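Side-chain contacts in D-galactonate dehydratase family member SEN1436 (Salmonella enterica subsp. enterica serovar Enteritidis, PDB 3TW9), which converts D-gluconate into 2-dehydro-3-deoxy-D-gluconate and water with one magnesium ion per subunit, at a low rate in vitro that suggests no significant role in D-gluconate degradation in vivo: residues G57-G62 with K127-G132; N306-L311 with R334-Y339; M431-T434 with T438-R441. All coordinates share one frame; numbering follows the deposited sequence.

Contact 2 is the buried one: an indole, a leucine methyl and a phenol ring pack between helix 305-313 and helix 330-342 in the enolase-type barrel. Contacts 1 and 3 lie at the surface, on opposite sides of the chain's centre with their own centres 44 Å apart, and both rely on backbone carbonyls. In contact 1 a lysine ammonium bonds a strand carbonyl in the N-terminal domain; in contact 3 main-chain bonds tie the C-terminal hairpin. No structural element is held by two of them. Contacts 1 and 2 both touch the second subunit, whereas no other chain of the assembly touches contact 3.

Contact 1 of 3, residues G57-G62 with K127-G132; sequences GLYGLG and KGKLAG
Lys129, in the last turn of helix 110-131, reaches out to Leu58 and Tyr59 of 57-62 in the N-terminal domain of this mandelate racemase-type enzyme. Its CB meets Leu58 CD1 at 3.6 Å, and the two side chains run past each other in opposite directions. Beyond CG the lysine is fully extended, which carries NZ along the leucine to the backbone of the next residue. There NZ donates to Tyr59 O at 2.9 Å, approaching at 34° to the carbonyl plane. The same ammonium stands 4.1 Å from the centroid of the Tyr59 ring, 32° off the ring normal, an off-centre cation-pi contact. Water 1 accepts from Lys129 NZ at 2.9 Å and from Tyr59 N at 3.2 Å; it also lies above the middle of the phenol ring. Asp125 adds a long, weak ion pair to NZ, while the far end of the tyrosine is held by a hydrogen bond from its OH to Asp411. Next along the helix, Leu130 crosses Leu58 at about a right angle, CD2 to CD2 at 3.8 Å, and also packs on Met133 of the second subunit. With CG anti to the backbone N (chi1 177°), the fork of Leu58 lies toward the helix, CD1 meeting Lys129 and CD2 meeting Leu130. The helix then ends at Gly132 in a Schellman motif, Gly132 N bonding Lys129 O at 3.1 Å. The chemistry implies a directional tie between strand and helix: carbonyl, water and aromatic ring together would stabilise the lysine's positive charge, with one Leu58 methyl beside its aliphatic chain.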
loop_
_atom_site.group_PDB
_atom_site.type_symbol
_atom_site.label_atom_id
_atom_site.label_comp_id
_atom_site.label_asym_id
_atom_site.label_seq_id
_atom_site.Cartn_x
_atom_site.Cartn_y
_atom_site.Cartn_z
ATOM N N GLY C 57 6.298 24.149 20.283
ATOM C CA GLY C 57 7.329 23.111 20.287
ATOM C C GLY C 57 7.112 22.023 19.252
ATOM O O GLY C 57 8.048 21.272 18.939
ATOM N N LEU C 58 5.891 21.932 18.721
ATOM C CA LEU C 58 5.544 20.888 17.741
ATOM C C LEU C 58 5.679 21.349 16.289
ATOM O O LEU C 58 4.974 22.254 15.821
ATOM C CB LEU C 58 4.147 20.319 17.988
ATOM C CG LEU C 58 3.625 19.275 16.984
ATOM C CD1 LEU C 58 4.436 17.969 16.975
ATOM C CD2 LEU C 58 2.174 19.024 17.284
ATOM N N TYR C 59 6.614 20.721 15.594
ATOM C CA TYR C 59 6.883 21.021 14.194
ATOM C C TYR C 59 7.371 19.752 13.536
ATOM O O TYR C 59 7.731 18.799 14.225
ATOM C CB TYR C 59 7.950 22.107 14.037
ATOM C CG TYR C 59 9.247 21.829 14.757
ATOM C CD1 TYR C 59 10.232 20.987 14.212
ATOM C CD2 TYR C 59 9.508 22.445 15.988
ATOM C CE1 TYR C 59 11.435 20.754 14.890
ATOM C CE2 TYR C 59 10.696 22.218 16.666
ATOM C CZ TYR C 59 11.650 21.388 16.119
ATOM O OH TYR C 59 12.808 21.188 16.814
ATOM N N GLY C 60 7.407 19.762 12.208
ATOM C CA GLY C 60 7.803 18.581 11.447
ATOM C C GLY C 60 8.818 19.014 10.402
ATOM O O GLY C 60 8.792 20.168 9.934
ATOM N N LEU C 61 9.711 18.094 10.047
ATOM C CA LEU C 61 10.721 18.332 9.036
ATOM C C LEU C 61 10.577 17.335 7.895
ATOM O O LEU C 61 10.307 16.143 8.130
ATOM C CB LEU C 61 12.141 18.220 9.585
ATOM C CG LEU C 61 12.454 19.154 10.747
ATOM C CD1 LEU C 61 13.840 18.791 11.248
ATOM C CD2 LEU C 61 12.356 20.602 10.273
ATOM N N GLY C 62 10.816 17.829 6.680
ATOM C CA GLY C 62 10.739 17.001 5.491
ATOM C C GLY C 62 11.839 17.333 4.505
ATOM O O GLY C 62 12.346 18.444 4.486
ATOM N N LYS C 127 2.926 13.733 12.878
ATOM C CA LYS C 127 2.075 12.625 13.338
ATOM C C LYS C 127 2.803 11.690 14.331
ATOM O O LYS C 127 2.216 11.272 15.330
ATOM C CB LYS C 127 1.523 11.827 12.136
ATOM C CG LYS C 127 0.365 10.848 12.498
ATOM C CD LYS C 127 -0.319 10.288 11.242
ATOM C CE LYS C 127 -1.243 11.322 10.555
ATOM N NZ LYS C 127 -2.603 11.425 11.146
ATOM N N GLY C 128 4.057 11.377 14.040
ATOM C CA GLY C 128 4.905 10.575 14.936
ATOM C C GLY C 128 5.169 11.235 16.276
ATOM O O GLY C 128 5.062 10.580 17.320
ATOM N N LYS C 129 5.504 12.529 16.252
ATOM C CA LYS C 129 5.640 13.318 17.481
ATOM C C LYS C 129 4.354 13.306 18.290
ATOM O O LYS C 129 4.389 13.038 19.476
ATOM C CB LYS C 129 6.131 14.749 17.185
ATOM C CG LYS C 129 7.556 14.766 16.615
ATOM C CD LYS C 129 8.007 16.143 16.259
ATOM C CE LYS C 129 9.435 16.148 15.771
ATOM N NZ LYS C 129 9.929 17.550 15.621
ATOM N N LEU C 130 3.218 13.551 17.646
ATOM C CA LEU C 130 1.923 13.500 18.320
ATOM C C LEU C 130 1.602 12.140 18.932
ATOM O O LEU C 130 1.071 12.063 20.047
ATOM C CB LEU C 130 0.786 13.906 17.381
ATOM C CG LEU C 130 0.548 15.389 17.109
ATOM C CD1 LEU C 130 -0.463 15.489 15.991
ATOM C CD2 LEU C 130 0.055 16.115 18.354
ATOM N N ALA C 131 1.945 11.068 18.222
ATOM C CA ALA C 131 1.699 9.711 18.705
ATOM C C ALA C 131 2.724 9.209 19.727
ATOM O O ALA C 131 2.550 8.135 20.298
ATOM C CB ALA C 131 1.655 8.770 17.527
ATOM N N GLY C 132 3.785 9.982 19.940
ATOM C CA GLY C 132 4.944 9.503 20.683
ATOM C C GLY C 132 5.564 8.231 20.104
ATOM O O GLY C 132 5.949 7.328 20.852
HETATM O O HOH W 1 8.653 19.224 17.586
#

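Contact 2 of 3, residues N306-L311 with R334-Y339; sequences NEWKPL and RKLAVY
Trp308 lies with one face against Leu336 and one edge toward Tyr339, joining two successive helices on the outside of the enolase-superfamily (beta/alpha) barrel. The local axes of 306-311 and 334-339 run nearly parallel, at 17° and 11.5 Å apart, as expected for neighbouring outer helices of such a barrel. The tight part is hydrophobic. Leu336 CD1 sits squarely over the indole, 3.5 Å from the centroid of its six-membered ring, a CH-pi contact in which the nearest carbons include Trp308 CD2 at 3.4 Å. On the opposite face Lys309 CB lies 3.8 Å above the indole plane, offset toward the rim, so the ring is sandwiched. Trp308 adopts the hindered rotamer with CG between N and C (chi1 60°), which swings the indole across to the other helix. Its edge then meets the face of Tyr339 in an offset edge-to-face pair, centroids 5.5 Å apart and planes at 65°; the closest atoms are Trp308 CZ3 and Tyr339 CD2 at 3.6 Å. On the barrel side, Ile320 of strand 319-320 touches both Trp308 and Leu336, tying the pair to the barrel wall.

The looser side is at Lys309, partly exposed and next to the second subunit. Its chain crosses Tyr339 obliquely, and Asp313 organises the polar ends, forming a salt bridge with Lys309 NZ and a hydrogen bond with Tyr339 OH. Asn343 of the second subunit bonds both groups as well, and Tyr339 stacks on its counterpart there. Across the two helices, the closest approach on this side is Lys309 CE to Tyr339 OH, 3.4 Å.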
loop_
_atom_site.group_PDB
_atom_site.type_symbol
_atom_site.label_atom_id
_atom_site.label_comp_id
_atom_site.label_asym_id
_atom_site.label_seq_id
_atom_site.Cartn_x
_atom_site.Cartn_y
_atom_site.Cartn_z
ATOM N N ASN C 306 3.600 6.160 -14.419
ATOM C CA ASN C 306 3.674 5.427 -15.676
ATOM C C ASN C 306 5.087 5.028 -16.037
ATOM O O ASN C 306 5.313 4.360 -17.054
ATOM C CB ASN C 306 2.982 6.206 -16.815
ATOM C CG ASN C 306 1.500 6.334 -16.584
ATOM O OD1 ASN C 306 0.778 5.341 -16.597
ATOM N ND2 ASN C 306 1.039 7.559 -16.318
ATOM N N GLU C 307 6.051 5.425 -15.192
ATOM C CA GLU C 307 7.390 4.836 -15.271
ATOM C C GLU C 307 7.515 3.544 -14.473
ATOM O O GLU C 307 7.897 2.519 -15.022
ATOM C CB GLU C 307 8.449 5.851 -14.850
ATOM C CG GLU C 307 8.553 6.981 -15.918
ATOM C CD GLU C 307 9.307 8.176 -15.408
ATOM O OE1 GLU C 307 9.184 8.450 -14.200
ATOM O OE2 GLU C 307 9.999 8.843 -16.209
ATOM N N TRP C 308 7.133 3.551 -13.207
ATOM C CA TRP C 308 7.363 2.338 -12.419
ATOM C C TRP C 308 6.273 1.270 -12.527
ATOM O O TRP C 308 6.574 0.071 -12.417
ATOM C CB TRP C 308 7.685 2.670 -10.960
ATOM C CG TRP C 308 6.618 3.422 -10.200
ATOM C CD1 TRP C 308 6.617 4.766 -9.879
ATOM C CD2 TRP C 308 5.421 2.873 -9.633
ATOM N NE1 TRP C 308 5.488 5.063 -9.147
ATOM C CE2 TRP C 308 4.755 3.914 -8.974
ATOM C CE3 TRP C 308 4.859 1.586 -9.605
ATOM C CZ2 TRP C 308 3.544 3.712 -8.303
ATOM C CZ3 TRP C 308 3.666 1.394 -8.943
ATOM C CH2 TRP C 308 3.020 2.456 -8.307
ATOM N N LYS C 309 5.020 1.697 -12.730
ATOM C CA LYS C 309 3.884 0.755 -12.740
ATOM C C LYS C 309 3.909 -0.351 -13.814
ATOM O O LYS C 309 3.725 -1.503 -13.430
ATOM C CB LYS C 309 2.526 1.482 -12.701
ATOM C CG LYS C 309 1.349 0.608 -12.273
ATOM C CD LYS C 309 0.045 1.401 -12.253
ATOM C CE LYS C 309 -1.164 0.484 -12.091
ATOM N NZ LYS C 309 -1.363 -0.529 -13.184
ATOM N N PRO C 310 4.155 -0.033 -15.108
ATOM C CA PRO C 310 4.296 -1.160 -16.047
ATOM C C PRO C 310 5.443 -2.091 -15.679
ATOM O O PRO C 310 5.321 -3.279 -15.886
ATOM C CB PRO C 310 4.603 -0.494 -17.389
ATOM C CG PRO C 310 4.215 0.931 -17.233
ATOM C CD PRO C 310 4.377 1.262 -15.791
ATOM N N LEU C 311 6.532 -1.565 -15.115
ATOM C CA LEU C 311 7.686 -2.408 -14.729
ATOM C C LEU C 311 7.342 -3.341 -13.568
ATOM O O LEU C 311 7.700 -4.530 -13.577
ATOM C CB LEU C 311 8.892 -1.533 -14.335
ATOM C CG LEU C 311 9.386 -0.620 -15.457
ATOM C CD1 LEU C 311 10.657 0.104 -15.008
ATOM C CD2 LEU C 311 9.654 -1.389 -16.751
ATOM N N ARG C 334 5.537 4.781 0.336
ATOM C CA ARG C 334 4.910 3.690 1.069
ATOM C C ARG C 334 3.967 2.896 0.159
ATOM O O ARG C 334 3.977 1.654 0.167
ATOM C CB ARG C 334 4.138 4.248 2.278
ATOM C CG ARG C 334 4.367 3.497 3.551
ATOM C CD ARG C 334 3.518 2.269 3.634
ATOM N NE ARG C 334 4.295 1.148 4.147
ATOM C CZ ARG C 334 3.803 0.130 4.848
ATOM N NH1 ARG C 334 2.514 0.059 5.153
ATOM N NH2 ARG C 334 4.625 -0.825 5.248
ATOM N N LYS C 335 3.181 3.607 -0.640
ATOM C CA LYS C 335 2.247 2.965 -1.582
ATOM C C LYS C 335 3.010 2.155 -2.606
ATOM O O LYS C 335 2.607 1.030 -2.930
ATOM C CB LYS C 335 1.333 3.983 -2.261
ATOM C CG LYS C 335 0.361 4.596 -1.295
ATOM C CD LYS C 335 -0.569 5.534 -2.012
ATOM C CE LYS C 335 -1.393 6.292 -0.981
ATOM N NZ LYS C 335 -1.984 7.509 -1.612
ATOM N N LEU C 336 4.142 2.709 -3.059
ATOM C CA LEU C 336 4.967 2.056 -4.056
ATOM C C LEU C 336 5.644 0.810 -3.451
ATOM O O LEU C 336 5.724 -0.228 -4.094
ATOM C CB LEU C 336 6.003 3.057 -4.571
ATOM C CG LEU C 336 7.147 2.578 -5.471
ATOM C CD1 LEU C 336 6.626 1.767 -6.660
ATOM C CD2 LEU C 336 7.872 3.817 -5.950
ATOM N N ALA C 337 6.117 0.928 -2.213
ATOM C CA ALA C 337 6.726 -0.206 -1.487
ATOM C C ALA C 337 5.726 -1.365 -1.386
ATOM O O ALA C 337 6.061 -2.512 -1.644
ATOM C CB ALA C 337 7.147 0.240 -0.083
ATOM N N VAL C 338 4.488 -1.033 -1.038
ATOM C CA VAL C 338 3.383 -2.006 -0.977
ATOM C C VAL C 338 3.036 -2.590 -2.356
ATOM O O VAL C 338 2.861 -3.803 -2.493
ATOM C CB VAL C 338 2.109 -1.372 -0.308
ATOM C CG1 VAL C 338 0.874 -2.238 -0.552
ATOM C CG2 VAL C 338 2.332 -1.134 1.195
ATOM N N TYR C 339 2.981 -1.745 -3.390
ATOM C CA TYR C 339 2.667 -2.229 -4.751
ATOM C C TYR C 339 3.786 -3.207 -5.180
ATOM O O TYR C 339 3.524 -4.276 -5.685
ATOM C CB TYR C 339 2.551 -1.039 -5.739
ATOM C CG TYR C 339 1.761 -1.385 -6.997
ATOM C CD1 TYR C 339 0.400 -1.202 -7.027
ATOM C CD2 TYR C 339 2.389 -1.901 -8.135
ATOM C CE1 TYR C 339 -0.350 -1.539 -8.145
ATOM C CE2 TYR C 339 1.649 -2.232 -9.285
ATOM C CZ TYR C 339 0.268 -2.031 -9.268
ATOM O OH TYR C 339 -0.532 -2.357 -10.351
#

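Contact 3 of 3, residues M431-T434 with T438-R441; sequences MART and TASR
Thr434 and Thr438 close the turn end of a beta hairpin, with Ala432 and Ser440 bonded further along it. Thr434 N donates to Thr438 O at 3.0 Å with an N-H...O angle of 156°, the nitrogen lying in the carbonyl plane. Ser440 N donates to Ala432 O at 2.8 Å and 165°, here from a position tilted out of that plane. Between these bonds Arg433 and Ala439 form an antiparallel non-hydrogen-bonded pair, and a weaker CA-H...O contact, Arg433 CA to Thr438 O at 3.1 Å, supplements the N-H bond at this carbonyl. On the far side of Ala432 the pairing opens: Ala432 N and Ser440 O are 4.5 Å apart, and water 2 accepts from that nitrogen at 3.1 Å.

Thr434 and Thr438 lie side by side and point the same way, Thr434 OG1 touching Thr438 CB at 3.3 Å. Thr434 OG1 sits between backbone N and C (chi1 57°), facing its neighbour across the hairpin. On the face shared by Arg433 and Ala439, the arginine runs extended from CG to NE and then turns at the guanidinium, so that NH1 lies 3.7 Å from Ala439 CB.

The second shell fixes these groups. Asp436, in the turn, bonds both threonine hydroxyls through OD1, coupling the two side chains to the loop between them. Arg433 is held at two places, NH1 by Gly437 O and NE by Pro215 O. Arg441 extends to the loops at Glu251 and Ala278. Ala432 is about 8 Å, side chain to side chain, from His250, the probable proton donor/acceptor. Strand 432-433 is the middle of three: it pairs antiparallel with 439-440 and, on its other edge, parallel with strand 217-218, where Met431 and Arg433 bond the backbone of Ile217, just ahead of helix 221-239.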
loop_
_atom_site.group_PDB
_atom_site.type_symbol
_atom_site.label_atom_id
_atom_site.label_comp_id
_atom_site.label_asym_id
_atom_site.label_seq_id
_atom_site.Cartn_x
_atom_site.Cartn_y
_atom_site.Cartn_z
ATOM N N MET C 431 26.882 16.991 -18.525
ATOM C CA MET C 431 27.165 17.289 -19.930
ATOM C C MET C 431 28.036 16.144 -20.410
ATOM O O MET C 431 29.256 16.284 -20.548
ATOM C CB MET C 431 27.884 18.644 -20.114
ATOM C CG MET C 431 28.259 18.999 -21.603
ATOM S SD MET C 431 26.808 19.194 -22.658
ATOM C CE MET C 431 26.320 20.760 -22.026
ATOM N N ALA C 432 27.391 14.995 -20.607
ATOM C CA ALA C 432 28.070 13.770 -20.999
ATOM C C ALA C 432 28.027 13.683 -22.499
ATOM O O ALA C 432 26.997 13.979 -23.105
ATOM C CB ALA C 432 27.376 12.576 -20.375
ATOM N N ARG C 433 29.154 13.333 -23.114
ATOM C CA ARG C 433 29.205 13.173 -24.572
ATOM C C ARG C 433 29.902 11.870 -24.974
ATOM O O ARG C 433 30.872 11.460 -24.354
ATOM C CB ARG C 433 29.854 14.394 -25.257
ATOM C CG ARG C 433 29.028 15.676 -25.146
ATOM C CD ARG C 433 29.606 16.834 -25.980
ATOM N NE ARG C 433 28.883 18.093 -25.750
ATOM C CZ ARG C 433 27.746 18.442 -26.355
ATOM N NH1 ARG C 433 27.154 17.645 -27.250
ATOM N NH2 ARG C 433 27.189 19.610 -26.067
ATOM N N THR C 434 29.411 11.215 -26.027
ATOM C CA THR C 434 30.061 10.017 -26.557
ATOM C C THR C 434 31.239 10.451 -27.441
ATOM O O THR C 434 31.378 11.659 -27.688
ATOM C CB THR C 434 29.057 9.145 -27.364
ATOM O OG1 THR C 434 28.480 9.904 -28.423
ATOM C CG2 THR C 434 27.936 8.633 -26.438
ATOM N N THR C 438 28.245 13.447 -29.406
ATOM C CA THR C 438 26.787 13.382 -29.166
ATOM C C THR C 438 26.482 13.570 -27.689
ATOM O O THR C 438 27.064 12.883 -26.839
ATOM C CB THR C 438 26.170 12.016 -29.571
ATOM O OG1 THR C 438 26.580 11.667 -30.903
ATOM C CG2 THR C 438 24.642 12.048 -29.489
ATOM N N ALA C 439 25.560 14.487 -27.397
ATOM C CA ALA C 439 25.060 14.727 -26.042
ATOM C C ALA C 439 24.302 13.504 -25.573
ATOM O O ALA C 439 23.315 13.083 -26.200
ATOM C CB ALA C 439 24.156 15.949 -26.000
ATOM N N SER C 440 24.723 12.957 -24.442
ATOM C CA SER C 440 24.178 11.680 -23.979
ATOM C C SER C 440 23.496 11.774 -22.617
ATOM O O SER C 440 23.744 12.699 -21.839
ATOM C CB SER C 440 25.268 10.607 -23.963
ATOM O OG SER C 440 26.230 10.846 -22.945
ATOM N N ARG C 441 22.642 10.797 -22.332
ATOM C CA ARG C 441 21.950 10.765 -21.047
ATOM C C ARG C 441 22.972 10.313 -20.008
ATOM O O ARG C 441 23.626 9.294 -20.184
ATOM C CB ARG C 441 20.740 9.844 -21.131
ATOM C CG ARG C 441 19.587 10.414 -21.950
ATOM C CD ARG C 441 18.475 9.380 -22.144
ATOM N NE ARG C 441 17.311 9.929 -22.847
ATOM C CZ ARG C 441 16.551 9.291 -23.738
ATOM N NH1 ARG C 441 16.818 8.041 -24.123
ATOM N NH2 ARG C 441 15.499 9.930 -24.274
HETATM O O HOH W 2 24.549 15.193 -21.708
#